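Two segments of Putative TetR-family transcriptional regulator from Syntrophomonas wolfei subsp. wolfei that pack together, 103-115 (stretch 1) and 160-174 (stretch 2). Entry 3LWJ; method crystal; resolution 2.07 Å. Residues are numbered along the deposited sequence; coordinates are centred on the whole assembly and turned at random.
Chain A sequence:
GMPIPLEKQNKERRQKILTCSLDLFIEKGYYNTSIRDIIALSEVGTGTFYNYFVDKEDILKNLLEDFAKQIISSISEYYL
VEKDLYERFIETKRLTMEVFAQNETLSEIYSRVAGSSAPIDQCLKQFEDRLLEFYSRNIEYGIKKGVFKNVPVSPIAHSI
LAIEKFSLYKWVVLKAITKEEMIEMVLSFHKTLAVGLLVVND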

ATOM      1  N   ASN A 103      11.124  -0.815  15.028  1.00 32.76           N
ATOM      2  CA  ASN A 103       9.988  -0.002  15.450  1.00 33.29           C
ATOM      3  C   ASN A 103       8.691  -0.728  15.087  1.00 32.51           C
ATOM      4  O   ASN A 103       7.882  -0.211  14.292  1.00 32.14           O
ATOM      5  N   GLU A 104       8.519  -1.927  15.642  1.00 30.65           N
ATOM      6  CA  GLU A 104       7.443  -2.811  15.243  1.00 30.99           C
ATOM      7  C   GLU A 104       6.064  -2.255  15.545  1.00 29.38           C
ATOM      8  O   GLU A 104       5.150  -2.349  14.725  1.00 26.80           O
ATOM      9  N   THR A 105       5.902  -1.676  16.730  1.00 26.75           N
ATOM     10  CA  THR A 105       4.596  -1.215  17.130  1.00 25.56           C
ATOM     11  C   THR A 105       4.184   0.021  16.262  1.00 25.87           C
ATOM     12  O   THR A 105       3.030   0.136  15.820  1.00 24.97           O
ATOM     13  N   LEU A 106       5.141   0.900  15.968  1.00 23.62           N
ATOM     14  CA  LEU A 106       4.905   2.042  15.081  1.00 23.86           C
ATOM     15  C   LEU A 106       4.630   1.605  13.638  1.00 24.76           C
ATOM     16  O   LEU A 106       3.750   2.181  12.973  1.00 23.26           O
ATOM     17  N   SER A 107       5.392   0.616  13.155  1.00 24.37           N
ATOM     18  CA  SER A 107       5.152   0.015  11.842  1.00 23.84           C
ATOM     19  C   SER A 107       3.726  -0.520  11.783  1.00 23.39           C
ATOM     20  O   SER A 107       3.032  -0.366  10.793  1.00 25.25           O
ATOM     21  N   GLU A 108       3.272  -1.142  12.855  1.00 24.00           N
ATOM     22  CA  GLU A 108       1.883  -1.587  12.904  1.00 24.31           C
ATOM     23  C   GLU A 108       0.890  -0.421  12.777  1.00 24.91           C
ATOM     24  O   GLU A 108      -0.003  -0.470  11.928  1.00 22.02           O
ATOM     25  N   ILE A 109       1.040   0.624  13.606  1.00 21.75           N
ATOM     26  CA  ILE A 109       0.142   1.774  13.530  1.00 20.20           C
ATOM     27  C   ILE A 109       0.175   2.377  12.122  1.00 20.96           C
ATOM     28  O   ILE A 109      -0.865   2.576  11.534  1.00 19.86           O
ATOM     29  N   TYR A 110       1.377   2.626  11.582  1.00 20.02           N
ATOM     30  CA  TYR A 110       1.541   3.101  10.191  1.00 21.42           C
ATOM     31  C   TYR A 110       0.774   2.263   9.187  1.00 23.99           C
ATOM     32  O   TYR A 110       0.186   2.803   8.239  1.00 27.90           O
ATOM     33  N   SER A 111       0.789   0.948   9.395  1.00 25.18           N
ATOM     34  CA  SER A 111       0.185  -0.024   8.475  1.00 27.07           C
ATOM     35  C   SER A 111      -1.299  -0.187   8.675  1.00 27.72           C
ATOM     36  O   SER A 111      -1.961  -0.823   7.859  1.00 27.05           O
ATOM     37  N   ARG A 112      -1.820   0.351   9.763  1.00 24.63           N
ATOM     38  CA  ARG A 112      -3.243   0.217  10.065  1.00 26.63           C
ATOM     39  C   ARG A 112      -4.058   1.495   9.809  1.00 28.63           C
ATOM     40  O   ARG A 112      -5.211   1.400   9.450  1.00 28.48           O
ATOM     41  N   VAL A 113      -3.464   2.670  10.000  1.00 27.75           N
ATOM     42  CA  VAL A 113      -4.248   3.901   9.958  1.00 28.29           C
ATOM     43  C   VAL A 113      -4.286   4.609   8.589  1.00 29.03           C
ATOM     44  O   VAL A 113      -5.002   5.595   8.442  1.00 26.50           O
ATOM     45  N   ALA A 114      -3.537   4.113   7.605  1.00 28.64           N
ATOM     46  CA  ALA A 114      -3.571   4.667   6.236  1.00 27.86           C
ATOM     47  C   ALA A 114      -4.966   4.658   5.645  1.00 29.01           C
ATOM     48  O   ALA A 114      -5.644   3.645   5.730  1.00 34.29           O
ATOM     49  N   GLY A 115      -5.404   5.799   5.083  1.00 28.87           N
ATOM     50  CA  GLY A 115      -6.757   5.973   4.515  1.00 27.00           C
ATOM     51  C   GLY A 115      -7.902   6.137   5.487  1.00 26.65           C
ATOM     52  O   GLY A 115      -9.073   6.136   5.084  1.00 24.27           O
ATOM     53  N   ILE A 160       9.274   1.763  -4.802  1.00 19.90           N
ATOM     54  CA  ILE A 160      10.074   1.345  -3.628  1.00 22.59           C
ATOM     55  C   ILE A 160       9.247   1.494  -2.362  1.00 22.16           C
ATOM     56  O   ILE A 160       9.055   0.533  -1.618  1.00 22.69           O
ATOM     57  N   LEU A 161       8.665   2.674  -2.179  1.00 23.08           N
ATOM     58  CA  LEU A 161       7.825   2.912  -1.033  1.00 21.13           C
ATOM     59  C   LEU A 161       6.657   1.948  -0.994  1.00 22.11           C
ATOM     60  O   LEU A 161       6.380   1.367   0.047  1.00 19.20           O
ATOM     61  N   ALA A 162       5.999   1.756  -2.135  1.00 21.60           N
ATOM     62  CA  ALA A 162       4.800   0.902  -2.191  1.00 19.65           C
ATOM     63  C   ALA A 162       5.077  -0.536  -1.777  1.00 16.66           C
ATOM     64  O   ALA A 162       4.313  -1.139  -0.991  1.00 18.67           O
ATOM     65  N   ILE A 163       6.123  -1.143  -2.316  1.00 20.79           N
ATOM     66  CA  ILE A 163       6.419  -2.538  -1.976  1.00 18.81           C
ATOM     67  C   ILE A 163       6.836  -2.655  -0.511  1.00 18.77           C
ATOM     68  O   ILE A 163       6.560  -3.662   0.188  1.00 22.63           O
ATOM     69  N   GLU A 164       7.549  -1.651  -0.039  1.00 20.46           N
ATOM     70  CA  GLU A 164       7.951  -1.640   1.367  1.00 20.90           C
ATOM     71  C   GLU A 164       6.697  -1.541   2.242  1.00 20.09           C
ATOM     72  O   GLU A 164       6.548  -2.275   3.190  1.00 20.80           O
ATOM     73  N   LYS A 165       5.768  -0.649   1.898  1.00 22.00           N
ATOM     74  CA  LYS A 165       4.558  -0.504   2.687  1.00 21.81           C
ATOM     75  C   LYS A 165       3.739  -1.802   2.663  1.00 19.89           C
ATOM     76  O   LYS A 165       3.170  -2.234   3.664  1.00 19.53           O
ATOM     77  N   PHE A 166       3.548  -2.334   1.478  1.00 24.55           N
ATOM     78  CA  PHE A 166       2.686  -3.518   1.292  1.00 22.51           C
ATOM     79  C   PHE A 166       3.264  -4.768   1.966  1.00 22.93           C
ATOM     80  O   PHE A 166       2.546  -5.499   2.610  1.00 22.06           O
ATOM     81  N   SER A 167       4.561  -4.987   1.825  1.00 22.12           N
ATOM     82  CA  SER A 167       5.190  -6.161   2.466  1.00 24.33           C
ATOM     83  C   SER A 167       5.245  -5.979   4.010  1.00 23.90           C
ATOM     84  O   SER A 167       5.107  -6.956   4.752  1.00 24.07           O
ATOM     85  N   LEU A 168       5.457  -4.747   4.515  1.00 23.87           N
ATOM     86  CA  LEU A 168       5.370  -4.475   5.965  1.00 21.75           C
ATOM     87  C   LEU A 168       3.974  -4.853   6.480  1.00 22.00           C
ATOM     88  O   LEU A 168       3.811  -5.526   7.478  1.00 22.69           O
ATOM     89  N   TYR A 169       2.948  -4.393   5.775  1.00 23.35           N
ATOM     90  CA  TYR A 169       1.574  -4.665   6.171  1.00 23.41           C
ATOM     91  C   TYR A 169       1.296  -6.173   6.238  1.00 24.66           C
ATOM     92  O   TYR A 169       0.690  -6.654   7.190  1.00 25.99           O
ATOM     93  N   LYS A 170       1.771  -6.924   5.259  1.00 24.27           N
ATOM     94  CA  LYS A 170       1.563  -8.377   5.262  1.00 23.96           C
ATOM     95  C   LYS A 170       2.306  -9.094   6.386  1.00 24.89           C
ATOM     96  O   LYS A 170       1.860 -10.162   6.851  1.00 22.82           O
ATOM     97  N   TRP A 171       3.423  -8.535   6.837  1.00 23.35           N
ATOM     98  CA  TRP A 171       4.142  -9.138   7.968  1.00 22.85           C
ATOM     99  C   TRP A 171       3.481  -8.763   9.284  1.00 26.40           C
ATOM    100  O   TRP A 171       2.969  -9.641  10.009  1.00 24.53           O
ATOM    101  N   VAL A 172       3.439  -7.453   9.565  1.00 26.92           N
ATOM    102  CA  VAL A 172       3.044  -6.967  10.876  1.00 25.91           C
ATOM    103  C   VAL A 172       1.527  -6.915  11.087  1.00 26.55           C
ATOM    104  O   VAL A 172       1.083  -7.049  12.216  1.00 25.90           O
ATOM    105  N   VAL A 173       0.728  -6.712  10.042  1.00 24.37           N
ATOM    106  CA  VAL A 173      -0.719  -6.716  10.226  1.00 25.46           C
ATOM    107  C   VAL A 173      -1.355  -8.075   9.867  1.00 29.10           C
ATOM    108  O   VAL A 173      -2.027  -8.665  10.716  1.00 28.46           O
ATOM    109  N   LEU A 174      -1.171  -8.564   8.642  1.00 24.46           N
ATOM    110  CA  LEU A 174      -1.764  -9.854   8.246  1.00 29.56           C
ATOM    111  C   LEU A 174      -1.127 -11.066   8.910  1.00 30.40           C
ATOM    112  O   LEU A 174      -1.781 -12.106   9.058  1.00 32.18           O
TER

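What fills the space where the two helices cross? Their axes approach to 9.3 Å at an angle of 113° between N-to-C directions, and by their CA atoms Glu108 and Ser111 lie nearest Val172 and Tyr169, respectively. Val172, which covers the most surface here, points its CA-to-CB bond toward stretch 1 with chi1 in the p well and sits as a knob among Glu104, Ser107, Glu108 and Ser111. Its CG1 lies 3.9 Å from the CA of Glu108, close enough to rest on the backbone itself, and 4.0 Å from Ser107 O. On the other methyl, CG2 of Val172 reaches the CG of Glu104 at 3.9 Å and the CB of Glu108 at 4.0 Å.

How does Ser111 answer that knob? It points back toward stretch 2, rotamer m, and fits among Leu168, Tyr169, Val172 and Val173. Ser111 CB is 3.7 Å from Val173 CG2, while Ser111 OG lies 3.7 Å from Leu168 CG. A hydroxyl among such apolar neighbours needs polar partners, and it finds them: Ser111 OG donates to Ser107 O one turn back in its own helix at 2.7 Å, and accepts from water 2 at 2.8 Å. That water also donates to Lys165 O at 2.8 Å from its own oxygen, so it links the two helices, which share no direct hydrogen bond.

What does Tyr110 contribute with its long reach? Its CA-to-CB bond points toward stretch 2; with chi1 t, the ring runs along the partner helix and meets Leu168 and Lys165, while its OH also reaches Leu161. Leu168, also t and pointing in, places CD2 at the ring edge, 3.8 Å from Tyr110 CD2, and sends CD1 to within 3.8 Å of Ser107 CB. Farther out, Tyr110 OH approaches Lys165 CG at 3.1 Å, a tight contact with the aliphatic part of the lysine, and Leu161 CD1 at 4.0 Å; the hydroxyl's hydrogen bonding is satisfied elsewhere in the structure. Lys165, with chi1 between wells at -94°, starts sideways but brings its end nearer. Its NZ donates to water 1 at 2.9 Å, and the same water donates to Tyr110 O at 3.1 Å, making a second water bridge.

How do the charged side chains meet Val172 and Val173? Val173, chi1 t, sets its CG2 4.2 Å from Glu108 CG, and its CG1 lies over one face of the Arg112 guanidinium, 3.7 Å from Arg112 NH2. Arg112 begins sideways, yet its extended chain brings the guanidinium nearer; a salt bridge within the helix, Arg112 NE to Glu108 OE2 at 3.0 Å, ties it to a side chain that itself contacts both valines. Glu104, chi1 t, also starts sideways and ends closer, with its OE1 3.7 Å from Trp171 CH2. Glu104 and Glu108 thus meet the valines through carbon atoms, and Arg112 through a face of its guanidinium.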

ATOM      1  CB  ASN A 103      10.016   1.363  14.722  1.00 32.42           C
ATOM      2  CG  ASN A 103      11.252   2.198  15.074  1.00 41.68           C
ATOM      3  OD1 ASN A 103      11.141   3.166  15.843  1.00 39.32           O
ATOM      4  ND2 ASN A 103      12.440   1.814  14.538  1.00 28.61           N
ATOM      5  CB  GLU A 104       7.587  -4.173  15.894  1.00 32.03           C
ATOM      6  CG  GLU A 104       6.577  -5.187  15.345  1.00 38.26           C
ATOM      7  CD  GLU A 104       6.933  -6.639  15.659  1.00 46.65           C
ATOM      8  OE1 GLU A 104       8.127  -6.995  15.666  1.00 46.48           O
ATOM      9  OE2 GLU A 104       5.998  -7.434  15.883  1.00 58.84           O
ATOM     10  CB  THR A 105       4.578  -0.983  18.639  1.00 28.26           C
ATOM     11  OG1 THR A 105       5.578  -0.020  18.953  1.00 34.47           O
ATOM     12  CG2 THR A 105       4.886  -2.338  19.429  1.00 23.81           C
ATOM     13  CB  LEU A 106       6.086   3.034  15.138  1.00 22.61           C
ATOM     14  CG  LEU A 106       5.996   4.290  14.262  1.00 23.91           C
ATOM     15  CD1 LEU A 106       4.653   5.021  14.460  1.00 29.39           C
ATOM     16  CD2 LEU A 106       7.163   5.209  14.504  1.00 21.47           C
ATOM     17  CB  SER A 107       6.158  -1.121  11.559  1.00 24.14           C
ATOM     18  OG  SER A 107       7.498  -0.631  11.313  1.00 18.33           O
ATOM     19  CB  GLU A 108       1.600  -2.377  14.165  1.00 25.35           C
ATOM     20  CG  GLU A 108       0.477  -3.385  13.959  1.00 36.71           C
ATOM     21  CD  GLU A 108       0.090  -4.130  15.238  1.00 36.80           C
ATOM     22  OE1 GLU A 108       0.994  -4.597  15.974  1.00 29.79           O
ATOM     23  OE2 GLU A 108      -1.131  -4.218  15.494  1.00 32.31           O
ATOM     24  CB  ILE A 109       0.492   2.876  14.547  1.00 24.40           C
ATOM     25  CG1 ILE A 109       0.281   2.403  15.989  1.00 24.30           C
ATOM     26  CG2 ILE A 109      -0.336   4.177  14.286  1.00 15.20           C
ATOM     27  CD1 ILE A 109      -1.120   1.939  16.301  1.00 31.61           C
ATOM     28  CB  TYR A 110       3.025   3.119   9.860  1.00 24.32           C
ATOM     29  CG  TYR A 110       3.416   3.363   8.432  1.00 24.98           C
ATOM     30  CD1 TYR A 110       2.963   4.495   7.727  1.00 27.68           C
ATOM     31  CD2 TYR A 110       4.314   2.492   7.790  1.00 35.44           C
ATOM     32  CE1 TYR A 110       3.370   4.718   6.396  1.00 27.63           C
ATOM     33  CE2 TYR A 110       4.728   2.722   6.472  1.00 27.60           C
ATOM     34  CZ  TYR A 110       4.253   3.847   5.795  1.00 32.46           C
ATOM     35  OH  TYR A 110       4.654   4.066   4.506  1.00 35.46           O
ATOM     36  CB  SER A 111       0.838  -1.407   8.650  1.00 27.11           C
ATOM     37  OG  SER A 111       2.228  -1.355   8.384  1.00 22.19           O
ATOM     38  CB  ARG A 112      -3.442  -0.215  11.512  1.00 26.50           C
ATOM     39  CG  ARG A 112      -3.019  -1.648  11.793  1.00 26.18           C
ATOM     40  CD  ARG A 112      -3.457  -2.058  13.207  1.00 33.06           C
ATOM     41  NE  ARG A 112      -3.241  -3.490  13.422  1.00 33.55           N
ATOM     42  CZ  ARG A 112      -4.030  -4.446  12.938  1.00 39.04           C
ATOM     43  NH1 ARG A 112      -5.100  -4.131  12.204  1.00 35.07           N
ATOM     44  NH2 ARG A 112      -3.746  -5.725  13.175  1.00 36.42           N
ATOM     45  CB  VAL A 113      -3.805   4.901  11.043  1.00 26.32           C
ATOM     46  CG1 VAL A 113      -3.871   4.243  12.455  1.00 27.11           C
ATOM     47  CG2 VAL A 113      -2.450   5.533  10.696  1.00 21.97           C
ATOM     48  CB  ALA A 114      -2.611   3.895   5.336  1.00 26.03           C
ATOM     49  CB  ILE A 160      11.371   2.146  -3.490  1.00 21.95           C
ATOM     50  CG1 ILE A 160      12.262   1.943  -4.729  1.00 23.82           C
ATOM     51  CG2 ILE A 160      12.094   1.722  -2.217  1.00 18.20           C
ATOM     52  CD1 ILE A 160      13.461   2.966  -4.805  1.00 21.25           C
ATOM     53  CB  LEU A 161       7.315   4.357  -0.961  1.00 23.39           C
ATOM     54  CG  LEU A 161       6.576   4.718   0.352  1.00 22.43           C
ATOM     55  CD1 LEU A 161       7.353   4.281   1.571  1.00 30.29           C
ATOM     56  CD2 LEU A 161       6.280   6.208   0.430  1.00 32.21           C
ATOM     57  CB  ALA A 162       4.133   0.971  -3.595  1.00 16.21           C
ATOM     58  CB  ILE A 163       7.443  -3.198  -2.948  1.00 18.85           C
ATOM     59  CG1 ILE A 163       7.472  -4.727  -2.812  1.00 24.51           C
ATOM     60  CG2 ILE A 163       8.843  -2.673  -2.756  1.00 14.20           C
ATOM     61  CD1 ILE A 163       6.151  -5.390  -2.693  1.00 31.33           C
ATOM     62  CB  GLU A 164       8.911  -0.487   1.645  1.00 20.50           C
ATOM     63  CG  GLU A 164      10.296  -0.719   1.061  1.00 24.91           C
ATOM     64  CD  GLU A 164      11.251   0.416   1.296  1.00 26.33           C
ATOM     65  OE1 GLU A 164      10.789   1.536   1.561  1.00 23.32           O
ATOM     66  OE2 GLU A 164      12.467   0.184   1.171  1.00 24.83           O
ATOM     67  CB  LYS A 165       3.628   0.546   2.054  1.00 26.03           C
ATOM     68  CG  LYS A 165       3.658   1.944   2.475  1.00 33.44           C
ATOM     69  CD  LYS A 165       2.655   2.754   1.575  1.00 37.24           C
ATOM     70  CE  LYS A 165       1.233   2.784   2.150  1.00 31.90           C
ATOM     71  NZ  LYS A 165       1.084   3.754   3.328  1.00 26.77           N
ATOM     72  CB  PHE A 166       2.473  -3.836  -0.174  1.00 22.43           C
ATOM     73  CG  PHE A 166       1.423  -4.924  -0.424  1.00 17.97           C
ATOM     74  CD1 PHE A 166       0.230  -4.922   0.267  1.00 22.67           C
ATOM     75  CD2 PHE A 166       1.625  -5.893  -1.379  1.00 27.46           C
ATOM     76  CE1 PHE A 166      -0.759  -5.870   0.039  1.00 25.85           C
ATOM     77  CE2 PHE A 166       0.646  -6.862  -1.622  1.00 35.92           C
ATOM     78  CZ  PHE A 166      -0.557  -6.841  -0.903  1.00 23.39           C
ATOM     79  CB  SER A 167       6.579  -6.374   1.856  1.00 23.81           C
ATOM     80  OG  SER A 167       7.464  -5.404   2.391  1.00 33.99           O
ATOM     81  CB  LEU A 168       5.611  -2.976   6.255  1.00 24.13           C
ATOM     82  CG  LEU A 168       5.650  -2.511   7.721  1.00 20.26           C
ATOM     83  CD1 LEU A 168       6.640  -3.382   8.564  1.00 20.18           C
ATOM     84  CD2 LEU A 168       5.975  -0.960   7.779  1.00 15.50           C
ATOM     85  CB  TYR A 169       0.609  -3.942   5.227  1.00 22.89           C
ATOM     86  CG  TYR A 169      -0.786  -4.520   5.083  1.00 21.67           C
ATOM     87  CD1 TYR A 169      -1.817  -4.149   5.927  1.00 28.00           C
ATOM     88  CD2 TYR A 169      -1.083  -5.402   4.051  1.00 23.61           C
ATOM     89  CE1 TYR A 169      -3.114  -4.670   5.753  1.00 27.95           C
ATOM     90  CE2 TYR A 169      -2.377  -5.906   3.856  1.00 24.57           C
ATOM     91  CZ  TYR A 169      -3.383  -5.547   4.717  1.00 30.51           C
ATOM     92  OH  TYR A 169      -4.670  -6.050   4.511  1.00 34.48           O
ATOM     93  CB  LYS A 170       1.924  -9.005   3.912  1.00 21.63           C
ATOM     94  CG  LYS A 170       1.011  -8.572   2.772  1.00 26.46           C
ATOM     95  CD  LYS A 170       1.181  -9.416   1.436  1.00 23.77           C
ATOM     96  CE  LYS A 170       0.880 -10.919   1.564  1.00 28.82           C
ATOM     97  NZ  LYS A 170       0.319 -11.546   0.313  1.00 26.05           N
ATOM     98  CB  TRP A 171       5.592  -8.716   7.966  1.00 26.03           C
ATOM     99  CG  TRP A 171       6.342  -9.028   9.219  1.00 25.94           C
ATOM    100  CD1 TRP A 171       6.508 -10.251   9.799  1.00 34.61           C
ATOM    101  CD2 TRP A 171       7.081  -8.102  10.019  1.00 21.46           C
ATOM    102  NE1 TRP A 171       7.279 -10.134  10.933  1.00 32.25           N
ATOM    103  CE2 TRP A 171       7.650  -8.823  11.081  1.00 28.42           C
ATOM    104  CE3 TRP A 171       7.325  -6.732   9.934  1.00 24.47           C
ATOM    105  CZ2 TRP A 171       8.432  -8.220  12.062  1.00 25.52           C
ATOM    106  CZ3 TRP A 171       8.115  -6.134  10.914  1.00 29.77           C
ATOM    107  CH2 TRP A 171       8.648  -6.878  11.963  1.00 30.34           C
ATOM    108  CB  VAL A 172       3.732  -5.584  11.235  1.00 27.70           C
ATOM    109  CG1 VAL A 172       3.043  -4.386  10.523  1.00 21.03           C
ATOM    110  CG2 VAL A 172       3.755  -5.390  12.725  1.00 30.81           C
ATOM    111  CB  VAL A 173      -1.431  -5.585   9.500  1.00 25.92           C
ATOM    112  CG1 VAL A 173      -2.940  -5.749   9.594  1.00 23.29           C
ATOM    113  CG2 VAL A 173      -0.992  -4.226  10.081  1.00 22.53           C
ATOM    114  CB  LEU A 174      -1.683 -10.077   6.743  1.00 29.40           C
ATOM    115  CG  LEU A 174      -2.424  -9.115   5.834  1.00 33.13           C
ATOM    116  CD1 LEU A 174      -2.506  -9.757   4.460  1.00 29.49           C
ATOM    117  CD2 LEU A 174      -3.806  -8.865   6.380  1.00 32.69           C
TER
HETATM  118  O   HOH W   1       1.061   1.819   5.463  1.00 30.56           O
HETATM  119  O   HOH W   2       2.504  -0.498   5.728  1.00 30.42           O